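PDB 3JUR: Exo-poly-alpha-D-galacturonosidase from Thermotoga maritima, which probably hydrolyses the glycosidic bonds of polygalacturonate, cutting galacturonate from the ends of the pectin chain. Local coordinates for residues Gly273-Leu284 with Ser306-Ala314; Leu102-Leu110 with Met213-Ser221. All coordinates share one frame; numbering follows the deposited sequence.

Interaction 1 of 2, residues Gly273-Leu284 with Ser306-Ala314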
loop_
_atom_site.group_PDB
_atom_site.type_symbol
_atom_site.label_atom_id
_atom_site.label_comp_id
_atom_site.label_asym_id
_atom_site.label_seq_id
_atom_site.Cartn_x
_atom_site.Cartn_y
_atom_site.Cartn_z
ATOM N N GLY D 273 -35.854 24.389 18.992
ATOM C CA GLY D 273 -35.792 23.340 17.977
ATOM C C GLY D 273 -36.652 22.131 18.306
ATOM O O GLY D 273 -37.297 21.569 17.421
ATOM N N ARG D 274 -36.664 21.729 19.578
ATOM C CA ARG D 274 -37.526 20.631 20.036
ATOM C C ARG D 274 -39.003 21.001 20.035
ATOM O O ARG D 274 -39.845 20.161 19.726
ATOM C CB ARG D 274 -37.135 20.150 21.431
ATOM C CG ARG D 274 -35.911 19.291 21.459
ATOM C CD ARG D 274 -35.489 19.008 22.884
ATOM N NE ARG D 274 -34.072 19.301 23.008
ATOM C CZ ARG D 274 -33.553 20.227 23.806
ATOM N NH1 ARG D 274 -34.320 20.939 24.614
ATOM N NH2 ARG D 274 -32.244 20.417 23.802
ATOM N N ARG D 275 -39.311 22.244 20.405
ATOM C CA ARG D 275 -40.688 22.754 20.401
ATOM C C ARG D 275 -41.310 22.655 19.004
ATOM O O ARG D 275 -42.391 22.081 18.846
ATOM C CB ARG D 275 -40.749 24.205 20.919
ATOM C CG ARG D 275 -42.137 24.877 20.803
ATOM C CD ARG D 275 -42.110 26.364 21.171
ATOM N NE ARG D 275 -41.224 27.159 20.310
ATOM C CZ ARG D 275 -41.611 27.800 19.206
ATOM N NH1 ARG D 275 -42.874 27.750 18.805
ATOM N NH2 ARG D 275 -40.729 28.497 18.496
ATOM N N ILE D 276 -40.620 23.208 18.004
ATOM C CA ILE D 276 -41.096 23.188 16.617
ATOM C C ILE D 276 -41.083 21.750 16.083
ATOM O O ILE D 276 -42.016 21.328 15.398
ATOM C CB ILE D 276 -40.283 24.162 15.728
ATOM C CG1 ILE D 276 -40.526 25.606 16.185
ATOM C CG2 ILE D 276 -40.658 24.015 14.249
ATOM C CD1 ILE D 276 -39.411 26.565 15.841
ATOM N N GLY D 277 -40.030 21.008 16.427
ATOM C CA GLY D 277 -39.929 19.575 16.141
ATOM C C GLY D 277 -40.080 19.167 14.684
ATOM O O GLY D 277 -40.689 18.143 14.393
ATOM N N VAL D 278 -39.536 19.969 13.770
ATOM C CA VAL D 278 -39.588 19.656 12.342
ATOM C C VAL D 278 -38.172 19.411 11.830
ATOM O O VAL D 278 -37.308 20.276 11.964
ATOM C CB VAL D 278 -40.286 20.772 11.509
ATOM C CG1 VAL D 278 -40.196 20.468 10.015
ATOM C CG2 VAL D 278 -41.749 20.926 11.927
ATOM N N PRO D 279 -37.922 18.218 11.261
ATOM C CA PRO D 279 -36.571 17.919 10.794
ATOM C C PRO D 279 -36.298 18.521 9.425
ATOM O O PRO D 279 -37.235 18.837 8.705
ATOM C CB PRO D 279 -36.560 16.388 10.712
ATOM C CG PRO D 279 -37.985 15.998 10.495
ATOM C CD PRO D 279 -38.854 17.090 11.059
ATOM N N SER D 280 -35.023 18.713 9.084
ATOM C CA SER D 280 -34.641 18.842 7.684
ATOM C C SER D 280 -34.500 17.423 7.155
ATOM O O SER D 280 -33.868 16.577 7.798
ATOM C CB SER D 280 -33.318 19.589 7.516
ATOM O OG SER D 280 -33.518 20.974 7.289
ATOM N N GLU D 281 -35.100 17.160 5.998
ATOM C CA GLU D 281 -35.114 15.814 5.437
ATOM C C GLU D 281 -35.338 15.831 3.928
ATOM O O GLU D 281 -35.989 16.733 3.392
ATOM C CB GLU D 281 -36.159 14.930 6.140
ATOM C CG GLU D 281 -37.583 15.450 6.057
ATOM C CD GLU D 281 -38.598 14.529 6.714
ATOM O OE1 GLU D 281 -39.741 14.997 6.968
ATOM O OE2 GLU D 281 -38.260 13.349 6.964
ATOM N N TYR D 282 -34.786 14.824 3.254
ATOM C CA TYR D 282 -34.882 14.692 1.806
ATOM C C TYR D 282 -34.245 15.890 1.110
ATOM O O TYR D 282 -34.904 16.643 0.391
ATOM C CB TYR D 282 -36.338 14.465 1.375
ATOM C CG TYR D 282 -36.900 13.129 1.808
ATOM C CD1 TYR D 282 -36.311 11.937 1.386
ATOM C CD2 TYR D 282 -38.038 13.049 2.618
ATOM C CE1 TYR D 282 -36.824 10.695 1.770
ATOM C CE2 TYR D 282 -38.564 11.807 3.003
ATOM C CZ TYR D 282 -37.939 10.640 2.575
ATOM O OH TYR D 282 -38.437 9.410 2.940
ATOM N N ILE D 283 -32.953 16.068 1.378
ATOM C CA ILE D 283 -32.140 17.133 0.799
ATOM C C ILE D 283 -31.103 16.486 -0.110
ATOM O O ILE D 283 -30.351 15.598 0.319
ATOM C CB ILE D 283 -31.382 17.977 1.879
ATOM C CG1 ILE D 283 -32.255 18.297 3.113
ATOM C CG2 ILE D 283 -30.775 19.249 1.254
ATOM C CD1 ILE D 283 -33.447 19.193 2.860
ATOM N N LEU D 284 -31.080 16.930 -1.365
ATOM C CA LEU D 284 -30.147 16.428 -2.356
ATOM C C LEU D 284 -29.160 17.536 -2.716
ATOM O O LEU D 284 -29.560 18.625 -3.124
ATOM C CB LEU D 284 -30.897 15.920 -3.600
ATOM C CG LEU D 284 -30.086 15.357 -4.770
ATOM C CD1 LEU D 284 -29.271 14.121 -4.342
ATOM C CD2 LEU D 284 -31.016 15.011 -5.916
ATOM N N SER D 306 -31.606 20.131 16.451
ATOM C CA SER D 306 -32.493 19.655 17.521
ATOM C C SER D 306 -33.838 19.120 17.020
ATOM O O SER D 306 -34.507 18.365 17.719
ATOM C CB SER D 306 -32.730 20.764 18.550
ATOM O OG SER D 306 -31.511 21.144 19.168
ATOM N N GLY D 307 -34.234 19.530 15.817
ATOM C CA GLY D 307 -35.455 19.029 15.192
ATOM C C GLY D 307 -35.227 17.731 14.437
ATOM O O GLY D 307 -36.183 17.078 14.015
ATOM N N GLY D 308 -33.959 17.356 14.277
ATOM C CA GLY D 308 -33.582 16.169 13.516
ATOM C C GLY D 308 -33.110 16.516 12.113
ATOM O O GLY D 308 -33.548 17.510 11.524
ATOM N N VAL D 309 -32.180 15.713 11.599
ATOM C CA VAL D 309 -31.761 15.757 10.196
ATOM C C VAL D 309 -31.654 14.310 9.718
ATOM O O VAL D 309 -30.966 13.489 10.338
ATOM C CB VAL D 309 -30.406 16.498 9.989
ATOM C CG1 VAL D 309 -30.000 16.502 8.505
ATOM C CG2 VAL D 309 -30.459 17.945 10.533
ATOM N N ARG D 310 -32.349 13.989 8.632
ATOM C CA ARG D 310 -32.321 12.627 8.089
ATOM C C ARG D 310 -32.443 12.652 6.572
ATOM O O ARG D 310 -32.932 13.635 6.010
ATOM C CB ARG D 310 -33.442 11.764 8.696
ATOM C CG ARG D 310 -34.832 12.356 8.560
ATOM C CD ARG D 310 -35.898 11.282 8.419
ATOM N NE ARG D 310 -36.475 10.889 9.699
ATOM C CZ ARG D 310 -37.755 11.048 10.038
ATOM N NH1 ARG D 310 -38.626 11.594 9.195
ATOM N NH2 ARG D 310 -38.171 10.654 11.231
ATOM N N ASN D 311 -32.003 11.573 5.926
ATOM C CA ASN D 311 -32.143 11.388 4.478
ATOM C C ASN D 311 -31.577 12.540 3.658
ATOM O O ASN D 311 -32.295 13.265 2.963
ATOM C CB ASN D 311 -33.592 11.076 4.105
ATOM C CG ASN D 311 -34.092 9.821 4.778
ATOM O OD1 ASN D 311 -33.364 8.831 4.881
ATOM N ND2 ASN D 311 -35.332 9.856 5.257
ATOM N N VAL D 312 -30.268 12.705 3.777
ATOM C CA VAL D 312 -29.546 13.707 3.028
ATOM C C VAL D 312 -28.557 12.971 2.145
ATOM O O VAL D 312 -27.793 12.127 2.632
ATOM C CB VAL D 312 -28.789 14.665 3.966
ATOM C CG1 VAL D 312 -27.898 15.608 3.162
ATOM C CG2 VAL D 312 -29.769 15.460 4.827
ATOM N N VAL D 313 -28.591 13.276 0.850
ATOM C CA VAL D 313 -27.649 12.716 -0.101
ATOM C C VAL D 313 -26.827 13.847 -0.715
ATOM O O VAL D 313 -27.381 14.789 -1.301
ATOM C CB VAL D 313 -28.354 11.919 -1.233
ATOM C CG1 VAL D 313 -27.339 11.415 -2.253
ATOM C CG2 VAL D 313 -29.177 10.751 -0.669
ATOM N N ALA D 314 -25.508 13.739 -0.571
ATOM C CA ALA D 314 -24.560 14.633 -1.228
ATOM C C ALA D 314 -23.730 13.803 -2.199
ATOM O O ALA D 314 -22.891 12.994 -1.780
ATOM C CB ALA D 314 -23.665 15.333 -0.207
HETATM O O HOH W 1 -38.221 15.806 15.082
#
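Ser280 works in both directions across to 306-314: its N donates to Gly308 O at 3.1 Å, and its O takes Arg310 N, also at 3.1 Å. Three residues further on the pattern resumes, with Ile283 N reaching Asn311 O (3.3 Å) and Val313 N reaching Ile283 O (3.0 Å). Asn311 O also receives a weak, bent bond from Tyr282 N. Here both chains kink together, Tyr282 and Asn311 each taking positive phi, and the kinks stay in step. Their side chains run side by side, ring and amide planes 24° apart, with ND2 near CZ; the amide's OD1 is bonded to Asn340 ND2 of strand 337-349.

The one charged pair across the segments is Glu281 with Arg310. In both, CG sits between the backbone N and the carbonyl carbon (chi1 59° in Glu281), and the two chains leave the sheet alongside each other. Arg310 NH1 meets Glu281 OE2 at 2.9 Å, on the syn side of the carboxylate and 29° out of its plane. Before the kink, Ser280 OG is bonded to Lys266 O, Pro243 O and Cys246 N, all outside the two segments, while Gly308 O has a second donor in Ser267 OG. Gly307 O is satisfied by a water at 2.6 Å, which bonds only weakly to Gly277 O. At the helix end, Gly273 O accepts Gly277 N and Gly307 packs against that carbonyl. Beyond the kink the side chains that meet are apolar: Ile283 CG1 lies beside Val312 CG2, and Leu284 CD1 rests 3.9 Å from Val313 CB.

In-register parallel strands that share a bend are characteristic of neighbouring coils in the right-handed parallel beta-helix of glycosyl hydrolase family 28.

Interaction 2 of 2, residues Leu102-Leu110 with Met213-Ser221. Unlike the reference sequence in segment 213-221: Ile216 (reference Val).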
loop_
_atom_site.group_PDB
_atom_site.type_symbol
_atom_site.label_atom_id
_atom_site.label_comp_id
_atom_site.label_asym_id
_atom_site.label_seq_id
_atom_site.Cartn_x
_atom_site.Cartn_y
_atom_site.Cartn_z
ATOM N N LEU D 102 -40.727 38.293 11.632
ATOM C CA LEU D 102 -40.497 36.918 12.065
ATOM C C LEU D 102 -39.296 36.361 11.324
ATOM O O LEU D 102 -39.274 36.332 10.093
ATOM C CB LEU D 102 -41.725 36.039 11.805
ATOM C CG LEU D 102 -41.611 34.535 12.095
ATOM C CD1 LEU D 102 -41.434 34.242 13.588
ATOM C CD2 LEU D 102 -42.836 33.815 11.558
ATOM N N THR D 103 -38.297 35.928 12.086
ATOM C CA THR D 103 -37.055 35.425 11.515
ATOM C C THR D 103 -36.376 34.454 12.493
ATOM O O THR D 103 -37.016 33.940 13.422
ATOM C CB THR D 103 -36.114 36.596 11.038
ATOM O OG1 THR D 103 -35.036 36.076 10.244
ATOM C CG2 THR D 103 -35.554 37.407 12.212
ATOM N N ARG D 104 -35.095 34.197 12.283
ATOM C CA ARG D 104 -34.390 33.216 13.087
ATOM C C ARG D 104 -32.932 33.631 13.237
ATOM O O ARG D 104 -32.341 34.169 12.302
ATOM C CB ARG D 104 -34.512 31.838 12.423
ATOM C CG ARG D 104 -34.711 30.701 13.408
ATOM C CD ARG D 104 -34.825 29.349 12.731
ATOM N NE ARG D 104 -36.202 28.871 12.718
ATOM C CZ ARG D 104 -36.557 27.592 12.792
ATOM N NH1 ARG D 104 -35.634 26.638 12.900
ATOM N NH2 ARG D 104 -37.840 27.266 12.767
ATOM N N PHE D 105 -32.357 33.414 14.414
ATOM C CA PHE D 105 -30.923 33.639 14.607
ATOM C C PHE D 105 -30.266 32.415 15.233
ATOM O O PHE D 105 -30.590 32.028 16.355
ATOM C CB PHE D 105 -30.649 34.889 15.456
ATOM C CG PHE D 105 -29.198 35.318 15.461
ATOM C CD1 PHE D 105 -28.737 36.263 14.552
ATOM C CD2 PHE D 105 -28.292 34.767 16.373
ATOM C CE1 PHE D 105 -27.405 36.665 14.553
ATOM C CE2 PHE D 105 -26.956 35.157 16.379
ATOM C CZ PHE D 105 -26.513 36.111 15.467
ATOM N N GLU D 106 -29.340 31.819 14.490
ATOM C CA GLU D 106 -28.630 30.593 14.897
ATOM C C GLU D 106 -29.548 29.559 15.559
ATOM O O GLU D 106 -29.268 29.058 16.657
ATOM C CB GLU D 106 -27.392 30.929 15.746
ATOM C CG GLU D 106 -26.314 31.670 14.941
ATOM C CD GLU D 106 -25.039 31.954 15.726
ATOM O OE1 GLU D 106 -25.115 32.256 16.938
ATOM O OE2 GLU D 106 -23.952 31.895 15.117
ATOM N N GLY D 107 -30.652 29.262 14.872
ATOM C CA GLY D 107 -31.568 28.195 15.266
ATOM C C GLY D 107 -32.682 28.549 16.242
ATOM O O GLY D 107 -33.458 27.674 16.632
ATOM N N ILE D 108 -32.770 29.814 16.646
ATOM C CA ILE D 108 -33.848 30.249 17.547
ATOM C C ILE D 108 -34.691 31.359 16.905
ATOM O O ILE D 108 -34.149 32.359 16.420
ATOM C CB ILE D 108 -33.316 30.691 18.950
ATOM C CG1 ILE D 108 -32.582 29.539 19.650
ATOM C CG2 ILE D 108 -34.468 31.195 19.844
ATOM C CD1 ILE D 108 -31.694 29.966 20.803
ATOM N N GLU D 109 -36.011 31.162 16.901
ATOM C CA GLU D 109 -36.950 32.129 16.334
ATOM C C GLU D 109 -37.024 33.407 17.157
ATOM O O GLU D 109 -36.941 33.375 18.386
ATOM C CB GLU D 109 -38.350 31.521 16.227
ATOM C CG GLU D 109 -38.469 30.407 15.199
ATOM C CD GLU D 109 -39.911 30.033 14.909
ATOM O OE1 GLU D 109 -40.203 29.625 13.761
ATOM O OE2 GLU D 109 -40.748 30.150 15.826
ATOM N N LEU D 110 -37.176 34.531 16.466
ATOM C CA LEU D 110 -37.291 35.837 17.110
ATOM C C LEU D 110 -37.876 36.868 16.144
ATOM O O LEU D 110 -38.074 36.586 14.958
ATOM C CB LEU D 110 -35.916 36.308 17.614
ATOM C CG LEU D 110 -34.935 36.937 16.616
ATOM C CD1 LEU D 110 -33.793 37.597 17.350
ATOM C CD2 LEU D 110 -34.408 35.927 15.602
ATOM N N MET D 213 -24.445 37.874 7.113
ATOM C CA MET D 213 -24.300 36.617 7.833
ATOM C C MET D 213 -24.630 35.463 6.860
ATOM O O MET D 213 -23.986 35.353 5.812
ATOM C CB MET D 213 -25.185 36.628 9.086
ATOM C CG MET D 213 -24.816 35.572 10.118
ATOM S SD MET D 213 -25.614 35.887 11.697
ATOM C CE MET D 213 -25.371 34.309 12.512
ATOM N N TRP D 214 -25.625 34.625 7.169
ATOM C CA TRP D 214 -25.948 33.475 6.298
ATOM C C TRP D 214 -26.520 33.952 4.963
ATOM O O TRP D 214 -27.340 34.883 4.928
ATOM C CB TRP D 214 -26.922 32.496 6.962
ATOM C CG TRP D 214 -26.478 31.919 8.291
ATOM C CD1 TRP D 214 -25.281 32.112 8.920
ATOM C CD2 TRP D 214 -27.229 31.026 9.124
ATOM N NE1 TRP D 214 -25.243 31.404 10.100
ATOM C CE2 TRP D 214 -26.427 30.729 10.250
ATOM C CE3 TRP D 214 -28.509 30.452 9.034
ATOM C CZ2 TRP D 214 -26.863 29.879 11.279
ATOM C CZ3 TRP D 214 -28.939 29.603 10.049
ATOM C CH2 TRP D 214 -28.120 29.329 11.161
ATOM N N CYS D 215 -26.089 33.323 3.872
ATOM C CA CYS D 215 -26.382 33.839 2.533
ATOM C C CYS D 215 -27.756 33.419 2.032
ATOM O O CYS D 215 -28.588 34.275 1.728
ATOM C CB CYS D 215 -25.281 33.485 1.530
ATOM S SG CYS D 215 -23.669 34.242 1.901
ATOM N N ILE D 216 -28.000 32.115 1.955
ATOM C CA ILE D 216 -29.312 31.604 1.553
ATOM C C ILE D 216 -29.921 30.736 2.649
ATOM O O ILE D 216 -29.400 29.656 2.975
ATOM C CB ILE D 216 -29.253 30.852 0.218
ATOM C CG1 ILE D 216 -28.766 31.807 -0.881
ATOM C CG2 ILE D 216 -30.629 30.269 -0.118
ATOM C CD1 ILE D 216 -28.853 31.251 -2.280
ATOM N N HIS D 217 -31.033 31.213 3.204
ATOM C CA HIS D 217 -31.591 30.635 4.423
ATOM C C HIS D 217 -33.078 30.288 4.294
ATOM O O HIS D 217 -33.932 31.041 4.764
ATOM C CB HIS D 217 -31.319 31.582 5.609
ATOM C CG HIS D 217 -31.615 30.992 6.955
ATOM N ND1 HIS D 217 -31.787 31.767 8.082
ATOM C CD2 HIS D 217 -31.779 29.707 7.354
ATOM C CE1 HIS D 217 -32.041 30.988 9.117
ATOM N NE2 HIS D 217 -32.043 29.731 8.701
ATOM N N PRO D 218 -33.394 29.146 3.640
ATOM C CA PRO D 218 -34.782 28.693 3.644
ATOM C C PRO D 218 -35.115 28.030 4.975
ATOM O O PRO D 218 -34.323 27.222 5.485
ATOM C CB PRO D 218 -34.840 27.676 2.494
ATOM C CG PRO D 218 -33.443 27.223 2.287
ATOM C CD PRO D 218 -32.505 28.225 2.898
ATOM N N VAL D 219 -36.272 28.379 5.528
ATOM C CA VAL D 219 -36.685 27.904 6.844
ATOM C C VAL D 219 -38.095 27.348 6.752
ATOM O O VAL D 219 -38.988 27.999 6.205
ATOM C CB VAL D 219 -36.657 29.040 7.911
ATOM C CG1 VAL D 219 -37.017 28.504 9.297
ATOM C CG2 VAL D 219 -35.299 29.736 7.943
ATOM N N LEU D 220 -38.283 26.145 7.285
ATOM C CA LEU D 220 -39.597 25.494 7.362
ATOM C C LEU D 220 -40.291 25.494 6.004
ATOM O O LEU D 220 -41.516 25.643 5.898
ATOM C CB LEU D 220 -40.459 26.143 8.448
ATOM C CG LEU D 220 -40.009 25.935 9.895
ATOM C CD1 LEU D 220 -40.661 26.956 10.813
ATOM C CD2 LEU D 220 -40.323 24.514 10.354
ATOM N N SER D 221 -39.475 25.319 4.969
ATOM C CA SER D 221 -39.915 25.421 3.591
ATOM C C SER D 221 -39.879 24.066 2.897
ATOM O O SER D 221 -39.137 23.160 3.298
ATOM C CB SER D 221 -39.052 26.433 2.834
ATOM O OG SER D 221 -39.314 27.746 3.300
HETATM O O HOH W 2 -23.706 30.817 12.629
#
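Arg104 lays its guanidinium against Val219, whose CG1 stands over one face, 3.4 Å above the plane and displaced toward the rim. Leu220 comes in at about a right angle, its CD1 3.4 Å from Arg104 NH2. The same NH2 makes a long, weak salt bridge to Glu109 OE1, an oxygen bonded more firmly to Tyr196 OH. One face of the guanidinium thus rests on aliphatic carbon.

His217 lies between two neighbours from its own segment: Trp214 CE3 sits over the ring centre at 3.5 Å and Val219 CG2 covers the opposite face. With ND1 bonded to Ser191 OG and NE2 to Glu244 OE2, the imidazole's rotation is set, and across the contact its CE1 comes near Arg104 CB.

At the other end, Met213 has CG anti to the backbone N (chi1 -163°) and an extended chain that carries its sulfur to the Phe105 ring. SD is 3.5 Å from Phe105 CE1 in an oblique Met-aromatic contact, 50° off the ring normal, while Met213 CE touches both Phe105 CZ (3.6 Å) and Glu106 CG (3.7 Å). Glu106 crosses Trp214 at roughly a right angle, carboxylate and indole planes 48° apart. A water joins them, donating a hydrogen bond to Glu106 OE2 (2.7 Å) and accepting one from Trp214 NE1.

Phe105-Ile108 form the type I' turn of a two-stranded hairpin. That hairpin is laid against the segment holding strand 216-219 of the beta-helix, with helix 161-173 touching Phe105 through Val164 and Ile276 of helix 270-276 packing on both Arg104 and Leu220.

In the fold
Interaction 1 joins two successive coils of the beta-helix, whereas interaction 2 lays a hairpin against an earlier part of it; their centres lie about 14 Å apart. The end of helix 270-276 brings them together. Arg275 NH2 forms a salt bridge with Glu109 OE2 at 3.1 Å, and Ile276 CD1 packs 3.5 Å from Arg104 NH2. Just after the helix, Val278 CB lies 3.9 Å from Leu220 CD2, so the turn that leads into strand 280-291 also rests on segment 213-221. Trp214 of interaction 2 also touches Asp239 and Asp242, which by family resemblance probably lie in the substrate cleft. Both contacts are largely buried within one subunit, and no other chain of the tetramer touches either.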